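Local coordinates for putative sugar phosphate isomerase (Acidithiobacillus ferrooxidans, PDB 3L2H), which probably binds a metal ion through a cupin fold and may act as a sugar phosphate isomerase, though its activity is unproven, at residues Y62-S76 / V116-D130. Residues are numbered along the deposited sequence; the frame is centred on the assembly and turned at random.
With EDO (1,2-ethanediol), chain N.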
ATOM      1  N   TYR B  62       8.381 -17.019  20.780  1.00 16.32           N
ATOM      2  CA  TYR B  62       7.334 -16.118  21.300  1.00 16.24           C
ATOM      3  C   TYR B  62       7.448 -14.741  20.684  1.00 15.62           C
ATOM      4  O   TYR B  62       8.474 -14.077  20.842  1.00 14.79           O
ATOM      5  CB  TYR B  62       7.493 -16.036  22.794  1.00 16.47           C
ATOM      6  CG  TYR B  62       6.412 -15.331  23.582  1.00 17.22           C
ATOM      7  CD1 TYR B  62       5.118 -15.845  23.667  1.00 17.57           C
ATOM      8  CD2 TYR B  62       6.691 -14.151  24.251  1.00 17.76           C
ATOM      9  CE1 TYR B  62       4.127 -15.199  24.432  1.00 17.32           C
ATOM     10  CE2 TYR B  62       5.734 -13.509  25.026  1.00 18.24           C
ATOM     11  CZ  TYR B  62       4.461 -14.037  25.109  1.00 18.38           C
ATOM     12  OH  TYR B  62       3.539 -13.384  25.848  1.00 19.39           O
ATOM     13  N   HIS B  63       6.400 -14.318  19.961  1.00 16.02           N
ATOM     14  CA  HIS B  63       6.507 -13.087  19.189  1.00 15.98           C
ATOM     15  C   HIS B  63       5.177 -12.346  18.975  1.00 16.73           C
ATOM     16  O   HIS B  63       4.083 -12.898  19.136  1.00 16.09           O
ATOM     17  CB  HIS B  63       7.156 -13.394  17.824  1.00 16.42           C
ATOM     18  CG  HIS B  63       6.255 -14.150  16.903  1.00 16.84           C
ATOM     19  ND1 HIS B  63       6.255 -15.523  16.819  1.00 18.67           N
ATOM     20  CD2 HIS B  63       5.229 -13.728  16.116  1.00 18.82           C
ATOM     21  CE1 HIS B  63       5.329 -15.913  15.960  1.00 19.11           C
ATOM     22  NE2 HIS B  63       4.662 -14.845  15.548  1.00 18.71           N
ATOM     23  N   LEU B  64       5.317 -11.082  18.574  1.00 17.29           N
ATOM     24  CA  LEU B  64       4.207 -10.180  18.314  1.00 17.92           C
ATOM     25  C   LEU B  64       4.502  -9.428  17.034  1.00 17.79           C
ATOM     26  O   LEU B  64       5.545  -8.772  16.920  1.00 17.03           O
ATOM     27  CB  LEU B  64       4.076  -9.164  19.450  1.00 18.61           C
ATOM     28  CG  LEU B  64       2.971  -8.124  19.294  1.00 20.08           C
ATOM     29  CD1 LEU B  64       1.583  -8.744  19.421  1.00 21.12           C
ATOM     30  CD2 LEU B  64       3.145  -7.043  20.351  1.00 21.63           C
ATOM     31  N   HIS B  65       3.597  -9.514  16.065  1.00 18.19           N
ATOM     32  CA  HIS B  65       3.692  -8.721  14.833  1.00 17.62           C
ATOM     33  C   HIS B  65       2.960  -7.383  14.983  1.00 17.98           C
ATOM     34  O   HIS B  65       1.864  -7.312  15.523  1.00 17.34           O
ATOM     35  CB  HIS B  65       3.024  -9.435  13.660  1.00 17.88           C
ATOM     36  CG  HIS B  65       3.752 -10.631  13.153  1.00 18.34           C
ATOM     37  ND1 HIS B  65       4.701 -10.543  12.166  1.00 17.35           N
ATOM     38  CD2 HIS B  65       3.602 -11.951  13.418  1.00 19.10           C
ATOM     39  CE1 HIS B  65       5.165 -11.755  11.901  1.00 18.91           C
ATOM     40  NE2 HIS B  65       4.517 -12.625  12.646  1.00 19.27           N
ATOM     41  N   HIS B  66       3.533  -6.342  14.432  1.00 18.14           N
ATOM     42  CA  HIS B  66       2.906  -5.042  14.452  1.00 18.75           C
ATOM     43  C   HIS B  66       2.071  -4.744  13.195  1.00 17.98           C
ATOM     44  O   HIS B  66       1.200  -3.883  13.265  1.00 18.26           O
ATOM     45  CB  HIS B  66       3.985  -3.944  14.573  1.00 18.67           C
ATOM     46  CG  HIS B  66       4.682  -3.917  15.891  1.00 19.05           C
ATOM     47  ND1 HIS B  66       5.028  -2.740  16.520  1.00 19.22           N
ATOM     48  CD2 HIS B  66       5.099  -4.920  16.706  1.00 19.24           C
ATOM     49  CE1 HIS B  66       5.630  -3.027  17.659  1.00 19.94           C
ATOM     50  NE2 HIS B  66       5.682  -4.341  17.797  1.00 19.02           N
ATOM     51  N   TYR B  67       2.374  -5.387  12.065  1.00 17.59           N
ATOM     52  CA  TYR B  67       1.683  -5.121  10.791  1.00 17.44           C
ATOM     53  C   TYR B  67       1.135  -6.360  10.088  1.00 18.18           C
ATOM     54  O   TYR B  67       0.083  -6.284   9.433  1.00 20.28           O
ATOM     55  CB  TYR B  67       2.632  -4.372   9.807  1.00 17.33           C
ATOM     56  CG  TYR B  67       2.851  -2.947  10.213  1.00 16.87           C
ATOM     57  CD1 TYR B  67       1.956  -1.954   9.830  1.00 16.67           C
ATOM     58  CD2 TYR B  67       3.900  -2.599  11.035  1.00 16.80           C
ATOM     59  CE1 TYR B  67       2.138  -0.641  10.261  1.00 16.76           C
ATOM     60  CE2 TYR B  67       4.102  -1.268  11.482  1.00 16.14           C
ATOM     61  CZ  TYR B  67       3.238  -0.309  11.082  1.00 16.35           C
ATOM     62  OH  TYR B  67       3.385   0.995  11.499  1.00 15.46           O
ATOM     63  N   GLU B  68       1.838  -7.474  10.148  1.00 16.41           N
ATOM     64  CA  GLU B  68       1.336  -8.705   9.523  1.00 17.35           C
ATOM     65  C   GLU B  68       0.388  -9.500  10.433  1.00 18.14           C
ATOM     66  O   GLU B  68       0.720  -9.793  11.589  1.00 18.91           O
ATOM     67  CB  GLU B  68       2.469  -9.638   9.098  1.00 17.58           C
ATOM     68  CG  GLU B  68       3.324  -9.185   7.903  1.00 18.02           C
ATOM     69  CD  GLU B  68       4.399 -10.184   7.509  1.00 19.01           C
ATOM     70  OE1 GLU B  68       4.571 -11.210   8.212  1.00 19.21           O
ATOM     71  OE2 GLU B  68       5.086  -9.984   6.454  1.00 19.86           O
ATOM     72  N   GLU B  69      -0.804  -9.820   9.919  1.00 16.56           N
ATOM     73  CA  GLU B  69      -1.694 -10.761  10.580  1.00 15.90           C
ATOM     74  C   GLU B  69      -1.193 -12.199  10.419  1.00 16.21           C
ATOM     75  O   GLU B  69      -0.491 -12.528   9.466  1.00 15.66           O
ATOM     76  CB  GLU B  69      -3.130 -10.618  10.015  1.00 16.30           C
ATOM     77  CG  GLU B  69      -3.718  -9.280  10.472  1.00 17.85           C
ATOM     78  CD  GLU B  69      -5.141  -9.074  10.054  1.00 18.02           C
ATOM     79  OE1 GLU B  69      -5.559  -9.750   9.104  1.00 17.48           O
ATOM     80  OE2 GLU B  69      -5.810  -8.215  10.677  1.00 18.35           O
ATOM     81  N   GLU B  70      -1.580 -13.065  11.354  1.00 15.34           N
ATOM     82  CA  GLU B  70      -1.152 -14.451  11.357  1.00 17.29           C
ATOM     83  C   GLU B  70      -2.319 -15.260  11.927  1.00 16.46           C
ATOM     84  O   GLU B  70      -3.056 -14.734  12.757  1.00 16.29           O
ATOM     85  CB  GLU B  70       0.085 -14.575  12.263  1.00 20.09           C
ATOM     86  CG  GLU B  70       0.667 -15.884  12.393  1.00 24.07           C
ATOM     87  CD  GLU B  70       2.047 -15.842  13.066  1.00 25.51           C
ATOM     88  OE1 GLU B  70       2.328 -15.020  13.997  1.00 26.93           O
ATOM     89  OE2 GLU B  70       2.845 -16.651  12.613  1.00 28.60           O
ATOM     90  N   ALA B  71      -2.450 -16.523  11.534  1.00 14.97           N
ATOM     91  CA  ALA B  71      -3.451 -17.409  12.105  1.00 14.84           C
ATOM     92  C   ALA B  71      -3.000 -18.859  12.020  1.00 14.88           C
ATOM     93  O   ALA B  71      -2.135 -19.198  11.201  1.00 14.99           O
ATOM     94  CB  ALA B  71      -4.806 -17.233  11.394  1.00 14.36           C
ATOM     95  N   VAL B  72      -3.605 -19.716  12.851  1.00 14.97           N
ATOM     96  CA  VAL B  72      -3.257 -21.134  12.924  1.00 15.41           C
ATOM     97  C   VAL B  72      -4.518 -21.964  12.938  1.00 15.24           C
ATOM     98  O   VAL B  72      -5.466 -21.631  13.647  1.00 15.92           O
ATOM     99  CB  VAL B  72      -2.416 -21.474  14.164  1.00 15.46           C
ATOM    100  CG1 VAL B  72      -2.063 -22.990  14.182  1.00 15.41           C
ATOM    101  CG2 VAL B  72      -1.133 -20.611  14.253  1.00 15.19           C
ATOM    102  N   TYR B  73      -4.573 -23.033  12.137  1.00 15.95           N
ATOM    103  CA  TYR B  73      -5.718 -23.960  12.150  1.00 15.95           C
ATOM    104  C   TYR B  73      -5.177 -25.358  12.408  1.00 16.07           C
ATOM    105  O   TYR B  73      -4.285 -25.832  11.701  1.00 17.25           O
ATOM    106  CB  TYR B  73      -6.561 -23.883  10.862  1.00 16.37           C
ATOM    107  CG  TYR B  73      -7.823 -24.745  10.880  1.00 16.81           C
ATOM    108  CD1 TYR B  73      -8.999 -24.246  11.399  1.00 17.47           C
ATOM    109  CD2 TYR B  73      -7.837 -26.040  10.387  1.00 17.15           C
ATOM    110  CE1 TYR B  73     -10.168 -25.000  11.439  1.00 18.21           C
ATOM    111  CE2 TYR B  73      -9.018 -26.817  10.437  1.00 18.56           C
ATOM    112  CZ  TYR B  73     -10.177 -26.281  10.964  1.00 17.47           C
ATOM    113  OH  TYR B  73     -11.376 -26.968  11.002  1.00 18.49           O
ATOM    114  N   VAL B  74      -5.646 -25.983  13.473  1.00 15.44           N
ATOM    115  CA  VAL B  74      -5.081 -27.273  13.898  1.00 15.61           C
ATOM    116  C   VAL B  74      -5.736 -28.398  13.131  1.00 16.08           C
ATOM    117  O   VAL B  74      -6.949 -28.545  13.167  1.00 16.17           O
ATOM    118  CB  VAL B  74      -5.257 -27.514  15.389  1.00 15.68           C
ATOM    119  CG1 VAL B  74      -4.608 -28.872  15.810  1.00 16.03           C
ATOM    120  CG2 VAL B  74      -4.671 -26.359  16.216  1.00 14.63           C
ATOM    121  N   LEU B  75      -4.926 -29.192  12.437  1.00 16.51           N
ATOM    122  CA  LEU B  75      -5.415 -30.335  11.677  1.00 16.60           C
ATOM    123  C   LEU B  75      -5.360 -31.627  12.483  1.00 16.69           C
ATOM    124  O   LEU B  75      -6.275 -32.430  12.381  1.00 14.58           O
ATOM    125  CB  LEU B  75      -4.621 -30.498  10.380  1.00 16.40           C
ATOM    126  CG  LEU B  75      -4.764 -29.336   9.385  1.00 17.23           C
ATOM    127  CD1 LEU B  75      -3.781 -29.493   8.169  1.00 16.76           C
ATOM    128  CD2 LEU B  75      -6.205 -29.150   8.905  1.00 16.15           C
ATOM    129  N   SER B  76      -4.281 -31.862  13.231  1.00 17.20           N
ATOM    130  CA  SER B  76      -4.233 -33.064  14.076  1.00 17.35           C
ATOM    131  C   SER B  76      -3.257 -32.891  15.204  1.00 17.84           C
ATOM    132  O   SER B  76      -2.379 -32.005  15.176  1.00 17.24           O
ATOM    133  CB  SER B  76      -3.866 -34.331  13.293  1.00 18.27           C
ATOM    134  OG  SER B  76      -2.555 -34.297  12.824  1.00 18.71           O
ATOM    135  N   VAL B 116       0.006 -31.094  13.872  1.00 16.06           N
ATOM    136  CA  VAL B 116      -0.030 -30.705  12.468  1.00 15.72           C
ATOM    137  C   VAL B 116      -1.045 -29.566  12.261  1.00 15.87           C
ATOM    138  O   VAL B 116      -2.203 -29.677  12.622  1.00 15.53           O
ATOM    139  CB  VAL B 116      -0.334 -31.916  11.543  1.00 15.55           C
ATOM    140  CG1 VAL B 116      -0.316 -31.525  10.053  1.00 15.70           C
ATOM    141  CG2 VAL B 116       0.663 -33.064  11.847  1.00 15.38           C
ATOM    142  N   CYS B 117      -0.565 -28.450  11.728  1.00 15.22           N
ATOM    143  CA  CYS B 117      -1.350 -27.238  11.561  1.00 16.25           C
ATOM    144  C   CYS B 117      -1.137 -26.587  10.224  1.00 16.24           C
ATOM    145  O   CYS B 117      -0.097 -26.761   9.586  1.00 16.09           O
ATOM    146  CB  CYS B 117      -0.922 -26.155  12.568  1.00 16.15           C
ATOM    147  SG  CYS B 117      -1.064 -26.677  14.306  1.00 19.34           S
ATOM    148  N   LEU B 118      -2.131 -25.806   9.845  1.00 16.69           N
ATOM    149  CA  LEU B 118      -2.010 -24.849   8.781  1.00 18.16           C
ATOM    150  C   LEU B 118      -1.684 -23.516   9.430  1.00 18.31           C
ATOM    151  O   LEU B 118      -2.357 -23.110  10.392  1.00 19.06           O
ATOM    152  CB  LEU B 118      -3.308 -24.691   8.007  1.00 19.84           C
ATOM    153  CG  LEU B 118      -3.647 -25.646   6.913  1.00 21.73           C
ATOM    154  CD1 LEU B 118      -4.995 -25.181   6.333  1.00 22.21           C
ATOM    155  CD2 LEU B 118      -2.487 -25.670   5.862  1.00 21.65           C
ATOM    156  N   VAL B 119      -0.612 -22.885   8.980  1.00 17.76           N
ATOM    157  CA  VAL B 119      -0.253 -21.554   9.390  1.00 17.82           C
ATOM    158  C   VAL B 119      -0.473 -20.605   8.187  1.00 18.04           C
ATOM    159  O   VAL B 119       0.038 -20.844   7.076  1.00 17.31           O
ATOM    160  CB  VAL B 119       1.185 -21.487   9.934  1.00 18.89           C
ATOM    161  CG1 VAL B 119       1.529 -20.035  10.267  1.00 19.10           C
ATOM    162  CG2 VAL B 119       1.326 -22.384  11.171  1.00 18.75           C
ATOM    163  N   ILE B 120      -1.241 -19.536   8.432  1.00 17.77           N
ATOM    164  CA  ILE B 120      -1.684 -18.589   7.420  1.00 17.96           C
ATOM    165  C   ILE B 120      -1.235 -17.218   7.846  1.00 18.66           C
ATOM    166  O   ILE B 120      -1.537 -16.789   8.984  1.00 18.65           O
ATOM    167  CB  ILE B 120      -3.198 -18.590   7.275  1.00 18.39           C
ATOM    168  CG1 ILE B 120      -3.717 -19.971   6.857  1.00 18.62           C
ATOM    169  CG2 ILE B 120      -3.646 -17.521   6.231  1.00 17.73           C
ATOM    170  CD1 ILE B 120      -5.123 -20.285   7.331  1.00 19.08           C
ATOM    171  N   GLY B 121      -0.483 -16.522   6.990  1.00 18.48           N
ATOM    172  CA  GLY B 121      -0.008 -15.203   7.344  1.00 19.82           C
ATOM    173  C   GLY B 121       0.141 -14.252   6.175  1.00 20.34           C
ATOM    174  O   GLY B 121       0.183 -14.661   4.995  1.00 20.36           O
ATOM    175  N   GLN B 122       0.105 -12.971   6.479  1.00 20.28           N
ATOM    176  CA  GLN B 122       0.313 -11.967   5.437  1.00 20.92           C
ATOM    177  C   GLN B 122       1.755 -11.936   5.147  1.00 21.45           C
ATOM    178  O   GLN B 122       2.565 -12.261   6.036  1.00 25.48           O
ATOM    179  CB  GLN B 122      -0.057 -10.572   5.883  1.00 20.74           C
ATOM    180  CG  GLN B 122      -1.470 -10.304   6.098  1.00 20.25           C
ATOM    181  CD  GLN B 122      -1.683  -8.859   6.403  1.00 20.40           C
ATOM    182  OE1 GLN B 122      -1.768  -8.476   7.571  1.00 16.56           O
ATOM    183  NE2 GLN B 122      -1.728  -8.023   5.360  1.00 20.25           N
ATOM    184  N   ARG B 123       2.109 -11.544   3.931  1.00 20.92           N
ATOM    185  CA  ARG B 123       3.481 -11.248   3.564  1.00 21.89           C
ATOM    186  C   ARG B 123       3.568  -9.799   3.143  1.00 22.19           C
ATOM    187  O   ARG B 123       3.095  -9.487   2.077  1.00 22.77           O
ATOM    188  CB  ARG B 123       3.943 -12.080   2.394  1.00 22.34           C
ATOM    189  CG  ARG B 123       4.190 -13.495   2.751  1.00 23.37           C
ATOM    190  CD  ARG B 123       5.038 -14.148   1.719  1.00 24.22           C
ATOM    191  NE  ARG B 123       5.186 -15.521   2.116  1.00 25.26           N
ATOM    192  CZ  ARG B 123       5.716 -16.473   1.366  1.00 25.51           C
ATOM    193  NH1 ARG B 123       6.139 -16.220   0.149  1.00 24.97           N
ATOM    194  NH2 ARG B 123       5.816 -17.696   1.858  1.00 26.71           N
ATOM    195  N   LEU B 124       4.109  -8.931   3.993  1.00 20.42           N
ATOM    196  CA  LEU B 124       4.210  -7.503   3.704  1.00 20.24           C
ATOM    197  C   LEU B 124       5.667  -7.106   3.578  1.00 19.95           C
ATOM    198  O   LEU B 124       6.536  -7.715   4.180  1.00 19.37           O
ATOM    199  CB  LEU B 124       3.594  -6.673   4.816  1.00 19.01           C
ATOM    200  CG  LEU B 124       2.133  -6.908   5.064  1.00 19.49           C
ATOM    201  CD1 LEU B 124       1.667  -6.106   6.337  1.00 17.79           C
ATOM    202  CD2 LEU B 124       1.299  -6.560   3.771  1.00 20.33           C
ATOM    203  N   ASP B 125       5.910  -6.096   2.766  1.00 20.54           N
ATOM    204  CA  ASP B 125       7.249  -5.570   2.578  1.00 21.34           C
ATOM    205  C   ASP B 125       7.845  -4.946   3.852  1.00 18.81           C
ATOM    206  O   ASP B 125       9.064  -4.948   3.991  1.00 18.60           O
ATOM    207  CB  ASP B 125       7.247  -4.510   1.491  1.00 23.43           C
ATOM    208  CG  ASP B 125       7.170  -5.100   0.086  1.00 26.23           C
ATOM    209  OD1 ASP B 125       7.386  -6.299  -0.110  1.00 27.73           O
ATOM    210  OD2 ASP B 125       6.957  -4.314  -0.836  1.00 30.32           O
ATOM    211  N   GLN B 126       7.008  -4.411   4.725  1.00 17.36           N
ATOM    212  CA  GLN B 126       7.436  -3.858   6.008  1.00 17.20           C
ATOM    213  C   GLN B 126       6.674  -4.474   7.197  1.00 16.62           C
ATOM    214  O   GLN B 126       5.442  -4.572   7.192  1.00 16.90           O
ATOM    215  CB  GLN B 126       7.241  -2.343   6.060  1.00 17.63           C
ATOM    216  CG  GLN B 126       8.096  -1.522   5.051  1.00 18.75           C
ATOM    217  CD  GLN B 126       7.882   0.010   5.207  1.00 20.53           C
ATOM    218  OE1 GLN B 126       7.023   0.546   4.527  1.00 19.18           O
ATOM    219  NE2 GLN B 126       8.628   0.694   6.161  1.00 20.52           N
ATOM    220  N   ASP B 127       7.410  -4.769   8.257  1.00 15.30           N
ATOM    221  CA  ASP B 127       6.795  -5.252   9.495  1.00 15.97           C
ATOM    222  C   ASP B 127       7.755  -4.951  10.625  1.00 14.68           C
ATOM    223  O   ASP B 127       8.934  -4.616  10.417  1.00 14.22           O
ATOM    224  CB  ASP B 127       6.503  -6.757   9.377  1.00 16.25           C
ATOM    225  CG  ASP B 127       5.531  -7.302  10.439  1.00 17.18           C
ATOM    226  OD1 ASP B 127       4.814  -6.529  11.115  1.00 17.34           O
ATOM    227  OD2 ASP B 127       5.519  -8.559  10.556  1.00 19.01           O
ATOM    228  N   VAL B 128       7.241  -5.056  11.830  1.00 15.75           N
ATOM    229  CA  VAL B 128       8.008  -4.921  13.039  1.00 15.09           C
ATOM    230  C   VAL B 128       7.575  -6.114  13.876  1.00 16.71           C
ATOM    231  O   VAL B 128       6.370  -6.394  13.984  1.00 16.52           O
ATOM    232  CB  VAL B 128       7.748  -3.609  13.765  1.00 14.98           C
ATOM    233  CG1 VAL B 128       8.597  -3.561  15.070  1.00 13.65           C
ATOM    234  CG2 VAL B 128       8.032  -2.396  12.850  1.00 15.40           C
ATOM    235  N   VAL B 129       8.531  -6.855  14.407  1.00 16.76           N
ATOM    236  CA  VAL B 129       8.200  -8.017  15.201  1.00 16.84           C
ATOM    237  C   VAL B 129       8.936  -7.956  16.511  1.00 16.93           C
ATOM    238  O   VAL B 129      10.157  -7.760  16.520  1.00 16.10           O
ATOM    239  CB  VAL B 129       8.557  -9.318  14.492  1.00 17.57           C
ATOM    240  CG1 VAL B 129       8.102 -10.542  15.373  1.00 17.69           C
ATOM    241  CG2 VAL B 129       7.967  -9.351  13.072  1.00 18.28           C
ATOM    242  N   ASP B 130       8.213  -8.154  17.616  1.00 16.03           N
ATOM    243  CA  ASP B 130       8.820  -8.156  18.930  1.00 16.73           C
ATOM    244  C   ASP B 130       9.029  -9.574  19.396  1.00 17.24           C
ATOM    245  O   ASP B 130       8.167 -10.425  19.197  1.00 15.51           O
ATOM    246  CB  ASP B 130       7.976  -7.439  19.954  1.00 16.43           C
ATOM    247  CG  ASP B 130       8.036  -5.938  19.800  1.00 18.19           C
ATOM    248  OD1 ASP B 130       9.067  -5.463  19.279  1.00 17.87           O
ATOM    249  OD2 ASP B 130       7.034  -5.253  20.110  1.00 18.66           O
TER
HETATM  250  C1  EDO N 165       3.629 -19.680  13.952  1.00 29.66           C
HETATM  251  O1  EDO N 165       3.892 -18.275  14.155  1.00 29.55           O
HETATM  252  C2  EDO N 165       2.467 -20.131  14.803  1.00 29.06           C
HETATM  253  O2  EDO N 165       2.950 -20.280  16.156  1.00 28.94           O
HETATM  254  O   HOH W   1       7.059 -10.294   9.311  1.00 21.73           O
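Val-128 pushes its CG1 methyl against the middle of one face of the His-66 ring, a CH-pi contact of 3.9 Å to the centroid. At the ring's edge, His-66 NE2 gives a hydrogen bond to Asp-130 OD2 at 2.8 Å, meeting it from above the carboxylate plane. Arg-137 holds the other oxygen of Asp-130 by a salt bridge. An alanine in place of His-66 would probably leave Asp-130 OD2 without this donor and a gap over the Val-128 methyl. Asp-127 brings its carboxylate to residues 65-68, its CG anti to the backbone N (chi1 -164°). Asp-127 OD2 accepts from His-65 ND1 at 2.7 Å, with carboxylate and ring nearly coplanar. Asp-127 OD1 accepts from Tyr-67 N. Residues 66-69 and 123-125 join two antiparallel pairings of the cupin beta-barrel: 64-65 with 129-130, and 70-76 with 116-122. Glu-68 reaches over to Leu-124 N through OE2, almost straight at 177°. Gln-122 OE1 reaches across to accept from Glu-69 N at 2.9 Å. Along the longer pair, Val-72 CG1 rests on Cys-117 CB at 3.7 Å. A classic bulge closes the far end, where Leu-75 N and Ser-76 N share Val-116 O, and Leu-75 CD1 packs on Leu-118 CG.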